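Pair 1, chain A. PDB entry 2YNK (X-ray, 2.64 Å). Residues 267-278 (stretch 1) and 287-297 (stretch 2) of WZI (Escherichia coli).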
# COMPACT_ATOMS: atom_id res chain seq x y z
N GLY A 267 5.98 23.36 9.18
CA GLY A 267 6.04 22.25 8.22
C GLY A 267 5.05 22.31 7.06
O GLY A 267 4.44 23.35 6.81
N ASN A 268 4.92 21.19 6.33
CA ASN A 268 3.89 20.99 5.30
C ASN A 268 2.97 19.82 5.69
O ASN A 268 3.45 18.74 5.98
CB ASN A 268 4.54 20.68 3.95
CG ASN A 268 3.53 20.34 2.85
OD1 ASN A 268 3.85 19.59 1.94
ND2 ASN A 268 2.32 20.90 2.92
N GLN A 269 1.66 20.05 5.65
CA GLN A 269 0.67 19.08 6.12
C GLN A 269 -0.12 18.46 4.97
O GLN A 269 -0.33 19.08 3.92
CB GLN A 269 -0.31 19.76 7.10
CG GLN A 269 0.20 19.91 8.54
CD GLN A 269 1.33 20.92 8.68
OE1 GLN A 269 2.46 20.57 9.05
NE2 GLN A 269 1.03 22.18 8.36
N LEU A 270 -0.52 17.20 5.20
CA LEU A 270 -1.57 16.55 4.42
C LEU A 270 -2.50 15.83 5.39
O LEU A 270 -2.07 15.27 6.39
CB LEU A 270 -0.98 15.56 3.41
CG LEU A 270 -0.45 16.18 2.11
CD1 LEU A 270 1.01 16.59 2.28
CD2 LEU A 270 -0.60 15.22 0.95
N ALA A 271 -3.80 15.85 5.10
CA ALA A 271 -4.79 15.30 6.03
C ALA A 271 -6.12 15.02 5.33
O ALA A 271 -6.54 15.78 4.46
CB ALA A 271 -4.99 16.25 7.20
N GLY A 272 -6.75 13.92 5.71
CA GLY A 272 -8.04 13.57 5.13
C GLY A 272 -8.68 12.33 5.71
O GLY A 272 -8.20 11.76 6.69
N PHE A 273 -9.78 11.91 5.08
CA PHE A 273 -10.59 10.79 5.56
C PHE A 273 -10.76 9.75 4.47
O PHE A 273 -10.63 10.05 3.28
CB PHE A 273 -11.97 11.27 6.00
CG PHE A 273 -11.94 12.44 6.93
CD1 PHE A 273 -11.48 12.30 8.23
CD2 PHE A 273 -12.38 13.69 6.52
CE1 PHE A 273 -11.46 13.37 9.10
CE2 PHE A 273 -12.35 14.77 7.38
CZ PHE A 273 -11.89 14.62 8.67
N ASP A 274 -11.05 8.53 4.90
CA ASP A 274 -11.40 7.44 3.99
C ASP A 274 -12.55 6.63 4.57
O ASP A 274 -12.82 6.71 5.76
CB ASP A 274 -10.19 6.54 3.68
CG ASP A 274 -9.17 6.50 4.81
OD1 ASP A 274 -8.45 7.51 5.04
OD2 ASP A 274 -9.07 5.44 5.47
N PHE A 275 -13.23 5.88 3.71
CA PHE A 275 -14.27 4.96 4.16
C PHE A 275 -14.31 3.72 3.26
O PHE A 275 -13.85 3.76 2.11
CB PHE A 275 -15.65 5.64 4.16
CG PHE A 275 -16.29 5.69 2.80
CD1 PHE A 275 -17.08 4.63 2.36
CD2 PHE A 275 -16.08 6.77 1.96
CE1 PHE A 275 -17.65 4.66 1.10
CE2 PHE A 275 -16.66 6.81 0.70
CZ PHE A 275 -17.44 5.76 0.27
N LYS A 276 -14.86 2.64 3.80
CA LYS A 276 -15.23 1.47 3.01
C LYS A 276 -16.58 0.95 3.53
O LYS A 276 -16.76 0.78 4.74
CB LYS A 276 -14.14 0.38 3.08
CG LYS A 276 -14.43 -0.83 2.19
CD LYS A 276 -13.38 -1.94 2.25
CE LYS A 276 -13.88 -3.19 1.53
NZ LYS A 276 -12.82 -4.18 1.15
N PHE A 277 -17.52 0.71 2.61
CA PHE A 277 -18.86 0.26 2.96
C PHE A 277 -19.18 -1.10 2.36
O PHE A 277 -19.34 -1.22 1.15
CB PHE A 277 -19.90 1.29 2.49
CG PHE A 277 -21.29 1.00 2.97
CD1 PHE A 277 -21.69 1.37 4.25
CD2 PHE A 277 -22.21 0.36 2.15
CE1 PHE A 277 -22.98 1.11 4.70
CE2 PHE A 277 -23.49 0.09 2.60
CZ PHE A 277 -23.88 0.47 3.87
N LYS A 278 -19.29 -2.12 3.20
CA LYS A 278 -19.58 -3.49 2.75
C LYS A 278 -21.08 -3.67 2.57
O LYS A 278 -21.86 -3.20 3.40
CB LYS A 278 -19.06 -4.52 3.76
CG LYS A 278 -17.55 -4.56 3.90
CD LYS A 278 -17.09 -5.23 5.19
CE LYS A 278 -15.93 -4.47 5.83
NZ LYS A 278 -16.28 -3.06 6.23
N VAL A 287 -19.87 -7.28 -2.34
CA VAL A 287 -19.50 -6.10 -3.07
C VAL A 287 -19.29 -5.01 -2.03
O VAL A 287 -19.99 -4.98 -1.02
CB VAL A 287 -20.62 -5.67 -4.04
CG1 VAL A 287 -20.31 -4.33 -4.68
CG2 VAL A 287 -20.82 -6.74 -5.10
N SER A 288 -18.33 -4.13 -2.26
CA SER A 288 -18.12 -2.98 -1.40
C SER A 288 -17.82 -1.77 -2.24
O SER A 288 -17.43 -1.90 -3.39
CB SER A 288 -16.96 -3.22 -0.44
OG SER A 288 -17.09 -4.45 0.24
N PHE A 289 -18.00 -0.60 -1.65
CA PHE A 289 -17.49 0.60 -2.27
C PHE A 289 -16.74 1.42 -1.24
O PHE A 289 -17.04 1.37 -0.04
CB PHE A 289 -18.59 1.39 -3.00
CG PHE A 289 -19.66 1.95 -2.11
CD1 PHE A 289 -20.76 1.18 -1.75
CD2 PHE A 289 -19.60 3.27 -1.68
CE1 PHE A 289 -21.77 1.71 -0.95
CE2 PHE A 289 -20.61 3.81 -0.88
CZ PHE A 289 -21.70 3.03 -0.51
N TYR A 290 -15.73 2.15 -1.72
CA TYR A 290 -14.82 2.88 -0.86
C TYR A 290 -14.43 4.23 -1.46
O TYR A 290 -14.57 4.47 -2.66
CB TYR A 290 -13.57 2.04 -0.61
CG TYR A 290 -12.89 1.53 -1.87
CD1 TYR A 290 -12.01 2.34 -2.58
CD2 TYR A 290 -13.14 0.24 -2.34
CE1 TYR A 290 -11.39 1.89 -3.73
CE2 TYR A 290 -12.52 -0.22 -3.50
CZ TYR A 290 -11.64 0.61 -4.19
OH TYR A 290 -11.02 0.17 -5.33
N GLY A 291 -13.93 5.12 -0.60
CA GLY A 291 -13.52 6.46 -0.99
C GLY A 291 -12.48 7.06 -0.06
O GLY A 291 -12.37 6.67 1.11
N GLN A 292 -11.70 8.01 -0.58
CA GLN A 292 -10.67 8.68 0.21
C GLN A 292 -10.54 10.12 -0.25
O GLN A 292 -10.53 10.39 -1.46
CB GLN A 292 -9.33 7.94 0.05
CG GLN A 292 -8.18 8.56 0.84
CD GLN A 292 -6.91 7.72 0.78
OE1 GLN A 292 -6.40 7.42 -0.31
NE2 GLN A 292 -6.40 7.33 1.95
N MSE A 293 -10.44 11.03 0.71
CA MSE A 293 -10.34 12.45 0.40
C MSE A 293 -9.25 13.07 1.23
O MSE A 293 -9.46 13.35 2.40
CB MSE A 293 -11.67 13.14 0.67
CG MSE A 293 -11.65 14.61 0.24
SE MSE A 293 -13.20 15.56 1.01
CE MSE A 293 -13.20 17.17 -0.12
N ILE A 294 -8.08 13.28 0.63
CA ILE A 294 -6.97 13.94 1.31
C ILE A 294 -6.81 15.35 0.78
O ILE A 294 -6.89 15.56 -0.43
CB ILE A 294 -5.66 13.20 1.09
CG1 ILE A 294 -5.77 11.77 1.61
CG2 ILE A 294 -4.54 13.93 1.81
CD1 ILE A 294 -5.91 11.67 3.11
N GLY A 295 -6.58 16.29 1.69
CA GLY A 295 -6.43 17.71 1.33
C GLY A 295 -5.06 18.24 1.68
O GLY A 295 -4.38 17.71 2.56
N GLU A 296 -4.64 19.30 0.99
CA GLU A 296 -3.33 19.90 1.21
C GLU A 296 -3.33 20.96 2.31
O GLU A 296 -2.30 21.17 2.96
CB GLU A 296 -2.78 20.46 -0.09
CG GLU A 296 -2.11 19.41 -0.96
CD GLU A 296 -0.71 19.03 -0.50
OE1 GLU A 296 -0.28 19.46 0.60
OE2 GLU A 296 -0.04 18.29 -1.25
N ASP A 297 -4.47 21.62 2.52
CA ASP A 297 -4.66 22.58 3.61
C ASP A 297 -5.73 22.05 4.57
O ASP A 297 -6.56 21.23 4.18
CB ASP A 297 -5.10 23.94 3.05
CG ASP A 297 -4.24 24.42 1.89
OD1 ASP A 297 -3.01 24.24 1.95
OD2 ASP A 297 -4.80 24.98 0.93

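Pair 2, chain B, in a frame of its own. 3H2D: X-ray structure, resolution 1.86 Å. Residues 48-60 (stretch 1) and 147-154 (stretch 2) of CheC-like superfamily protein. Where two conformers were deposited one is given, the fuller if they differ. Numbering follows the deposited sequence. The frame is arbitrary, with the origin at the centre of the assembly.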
# COMPACT_ATOMS: atom_id res chain seq x y z
N GLY B 48 -0.10 4.59 -5.00
CA GLY B 48 -0.76 4.40 -6.30
C GLY B 48 -0.50 5.54 -7.25
O GLY B 48 -0.20 6.67 -6.82
N MSE B 49 -0.64 5.23 -8.54
CA MSE B 49 -0.47 6.19 -9.64
C MSE B 49 -1.61 6.03 -10.62
O MSE B 49 -2.02 4.93 -10.91
CB MSE B 49 0.84 5.94 -10.36
CG MSE B 49 2.04 6.27 -9.50
SE MSE B 49 3.69 5.59 -10.29
CE MSE B 49 3.43 3.68 -9.87
N VAL B 50 -2.13 7.16 -11.10
CA VAL B 50 -3.24 7.14 -12.04
C VAL B 50 -2.93 8.15 -13.13
O VAL B 50 -2.62 9.32 -12.84
CB VAL B 50 -4.57 7.46 -11.36
CG1 VAL B 50 -5.68 7.49 -12.34
CG2 VAL B 50 -4.92 6.41 -10.28
N GLY B 51 -3.04 7.70 -14.37
CA GLY B 51 -2.83 8.56 -15.53
C GLY B 51 -3.95 8.40 -16.54
O GLY B 51 -4.82 7.56 -16.36
N PRO B 52 -3.93 9.21 -17.61
CA PRO B 52 -4.98 9.14 -18.62
C PRO B 52 -5.14 7.76 -19.23
O PRO B 52 -6.25 7.28 -19.38
CB PRO B 52 -4.49 10.11 -19.71
CG PRO B 52 -3.57 11.02 -19.03
CD PRO B 52 -2.94 10.26 -17.92
N GLN B 53 -4.03 7.12 -19.55
CA GLN B 53 -4.06 5.82 -20.17
C GLN B 53 -3.28 4.84 -19.29
O GLN B 53 -2.60 3.94 -19.78
CB GLN B 53 -3.46 5.90 -21.58
N THR B 54 -3.38 4.99 -17.97
CA THR B 54 -2.58 4.15 -17.10
C THR B 54 -3.02 4.12 -15.64
O THR B 54 -3.58 5.08 -15.12
CB THR B 54 -1.07 4.52 -17.21
OG1 THR B 54 -0.29 3.35 -16.93
CG2 THR B 54 -0.66 5.68 -16.27
N LYS B 55 -2.81 2.98 -15.01
CA LYS B 55 -2.84 2.93 -13.57
C LYS B 55 -1.82 1.93 -13.03
O LYS B 55 -1.51 0.93 -13.66
CB LYS B 55 -4.23 2.70 -13.01
CG LYS B 55 -4.92 1.42 -13.34
CD LYS B 55 -6.32 1.34 -12.71
CE LYS B 55 -7.24 2.46 -13.17
NZ LYS B 55 -8.60 2.25 -12.65
N GLY B 56 -1.31 2.20 -11.84
CA GLY B 56 -0.38 1.27 -11.27
C GLY B 56 0.00 1.56 -9.87
O GLY B 56 -0.62 2.36 -9.20
N SER B 57 1.10 0.91 -9.49
CA SER B 57 1.50 0.86 -8.09
C SER B 57 3.01 0.82 -7.99
O SER B 57 3.68 0.26 -8.85
CB SER B 57 0.90 -0.42 -7.44
OG SER B 57 1.15 -1.60 -8.24
N LEU B 58 3.52 1.46 -6.93
CA LEU B 58 4.93 1.44 -6.55
C LEU B 58 5.06 1.06 -5.08
O LEU B 58 4.30 1.52 -4.26
CB LEU B 58 5.51 2.84 -6.70
CG LEU B 58 6.88 3.12 -6.09
CD1 LEU B 58 7.96 2.29 -6.81
CD2 LEU B 58 7.16 4.61 -6.20
N SER B 59 6.01 0.17 -4.79
CA SER B 59 6.43 -0.15 -3.40
C SER B 59 7.95 -0.02 -3.28
O SER B 59 8.69 -0.40 -4.17
CB SER B 59 5.96 -1.53 -2.91
OG SER B 59 6.50 -2.59 -3.66
N ILE B 60 8.39 0.55 -2.16
CA ILE B 60 9.80 0.65 -1.83
C ILE B 60 9.93 0.00 -0.45
O ILE B 60 9.40 0.50 0.51
CB ILE B 60 10.29 2.11 -1.75
CG1 ILE B 60 9.93 2.90 -3.01
CG2 ILE B 60 11.80 2.21 -1.52
CD1 ILE B 60 10.13 4.46 -2.79
N ALA B 147 17.17 -3.28 0.07
CA ALA B 147 15.93 -2.63 -0.28
C ALA B 147 15.46 -3.17 -1.62
O ALA B 147 16.23 -3.79 -2.34
CB ALA B 147 16.08 -1.07 -0.30
N PHE B 148 14.19 -2.97 -1.91
CA PHE B 148 13.58 -3.36 -3.18
C PHE B 148 12.62 -2.28 -3.65
O PHE B 148 11.88 -1.71 -2.84
CB PHE B 148 12.74 -4.65 -3.04
CG PHE B 148 13.48 -5.81 -2.50
CD1 PHE B 148 13.50 -6.04 -1.17
CD2 PHE B 148 14.12 -6.69 -3.35
CE1 PHE B 148 14.15 -7.15 -0.67
CE2 PHE B 148 14.77 -7.78 -2.86
CZ PHE B 148 14.80 -8.01 -1.53
N ILE B 149 12.65 -2.00 -4.95
CA ILE B 149 11.59 -1.25 -5.59
C ILE B 149 10.82 -2.22 -6.45
O ILE B 149 11.41 -3.05 -7.13
CB ILE B 149 12.09 -0.11 -6.53
CG1 ILE B 149 12.64 1.06 -5.77
CG2 ILE B 149 10.94 0.40 -7.40
CD1 ILE B 149 13.43 2.06 -6.69
N GLU B 150 9.50 -2.15 -6.38
CA GLU B 150 8.64 -2.83 -7.31
C GLU B 150 7.63 -1.84 -7.93
O GLU B 150 6.99 -1.06 -7.21
CB GLU B 150 7.92 -4.00 -6.63
CG GLU B 150 7.07 -4.83 -7.59
CD GLU B 150 6.48 -6.13 -7.03
OE1 GLU B 150 6.80 -6.52 -5.87
OE2 GLU B 150 5.68 -6.76 -7.78
N VAL B 151 7.49 -1.89 -9.25
CA VAL B 151 6.45 -1.12 -9.94
C VAL B 151 5.56 -2.06 -10.78
O VAL B 151 6.00 -3.10 -11.26
CB VAL B 151 7.04 0.04 -10.80
CG1 VAL B 151 7.48 -0.45 -12.17
CG2 VAL B 151 6.01 1.14 -10.96
N CYS B 152 4.30 -1.68 -10.95
CA CYS B 152 3.37 -2.45 -11.80
C CYS B 152 2.44 -1.47 -12.44
O CYS B 152 1.98 -0.56 -11.78
CB CYS B 152 2.58 -3.42 -10.96
SG CYS B 152 1.63 -4.60 -11.93
N PHE B 153 2.19 -1.61 -13.74
CA PHE B 153 1.24 -0.73 -14.44
C PHE B 153 0.34 -1.58 -15.30
O PHE B 153 0.81 -2.55 -15.89
CB PHE B 153 1.95 0.24 -15.35
CG PHE B 153 2.61 1.37 -14.64
CD1 PHE B 153 1.86 2.41 -14.11
CD2 PHE B 153 4.00 1.41 -14.52
CE1 PHE B 153 2.47 3.47 -13.44
CE2 PHE B 153 4.62 2.47 -13.87
CZ PHE B 153 3.85 3.50 -13.33
N GLU B 154 -0.94 -1.20 -15.35
CA GLU B 154 -1.91 -1.66 -16.35
C GLU B 154 -1.93 -0.63 -17.48
O GLU B 154 -1.97 0.61 -17.21
CB GLU B 154 -3.31 -1.70 -15.74
CG GLU B 154 -3.53 -2.83 -14.78
CD GLU B 154 -4.97 -2.94 -14.25
OE1 GLU B 154 -5.84 -2.08 -14.58
OE2 GLU B 154 -5.23 -3.92 -13.49
O HOH W 1 8.82 -3.22 -2.66

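Backbone geometry fixes where neighbouring strands place their side chains, but not which side chains fill those places. Pairs 1 and 2 illustrate the principle: both are antiparallel strand pairs, and 14 central residues superpose with an RMSD of 0.4 Å over N, CA and C. The strand directions differ by 159° in pair 1 and 168° in pair 2.

The hydrogen-bonding register is common to both. In pair 1, A:Phe273 N donates to A:Met293 O at 3.1 Å and A:Met293 N to A:Phe273 O at 2.8 Å; at the matched positions, B:Ser57 N reaches B:Cys152 O at 2.9 Å and B:Cys152 N reaches B:Ser57 O at 2.9 Å. Such rings alternate with pairs that are not hydrogen-bonded, whose CA atoms lie closer together and can approach a carbonyl across the gap.

The clearest coincidence is glycine. A:Gly272 matches B:Gly56, and the lack of a side chain allows A:Gly272 CA to sit 3.1 Å from A:Met293 O, and B:Gly56 CA 3.0 Å from B:Cys152 O. In either place a CB would clash with that same oxygen. The partners opposite, A:Ile294 and B:Phe153, use the vacancy differently. The isoleucine, with both chi angles m, brings CD1 to 3.5 Å from A:Gly272 CA. The phenylalanine lays its ring alongside, with CD1 3.8 Å from B:Gly56 CA, and a further strand of stretch 1 adds to the packing: B:Met49, a selenomethionine, places CE 3.5 Å from B:Phe153 CZ.

Two residues before the glycine, A:Leu270 matches B:Thr54. The leucine makes an apolar contact, its CB 4.2 Å from A:Ile294 CG2, whereas the threonine makes a polar one, donating from OG1 to B:Glu154 O at 3.2 Å.

On the face carrying A:Asp274 and A:Gln292, pair 1 is polar. A:Asp274 OD1 lies 3.7 Å from A:Gln292 NE2, and both atoms are hydrogen-bonded elsewhere in the structure. Their counterparts, B:Leu58 and B:Val151, are apolar, and the leucine reaches diagonally, its CD1 3.6 Å from B:Ile149 CG2. One pair further, A:Lys276 and A:Tyr290 bring their CB atoms within 4.1 Å, while the tyrosine's end leads away; the matched B:Ile60 and B:Ile149 meet CG1 to CG1 at 4.3 Å.

The other face shows how bulk can be exchanged across a pair. A:Phe275 faces A:Gly291, where a CB would clash with A:Phe275 CE2 at 2.7 Å. The ring, at chi1 p, folds over the neighbouring strand, with A:Tyr290 CA 4.2 Å from the A:Phe275 ring centroid, and its CE1 comes within 3.7 Å of A:Phe289 CE2. In pair 2 the matched residues are B:Ser59 and B:Glu150: the small residue is now on stretch 1, its OG 3.6 Å from B:Glu150 CB, and a water lies 2.6 Å from B:Ser59 OG. The same backbone thus accommodates aromatic ring against glycine or serine against glutamate.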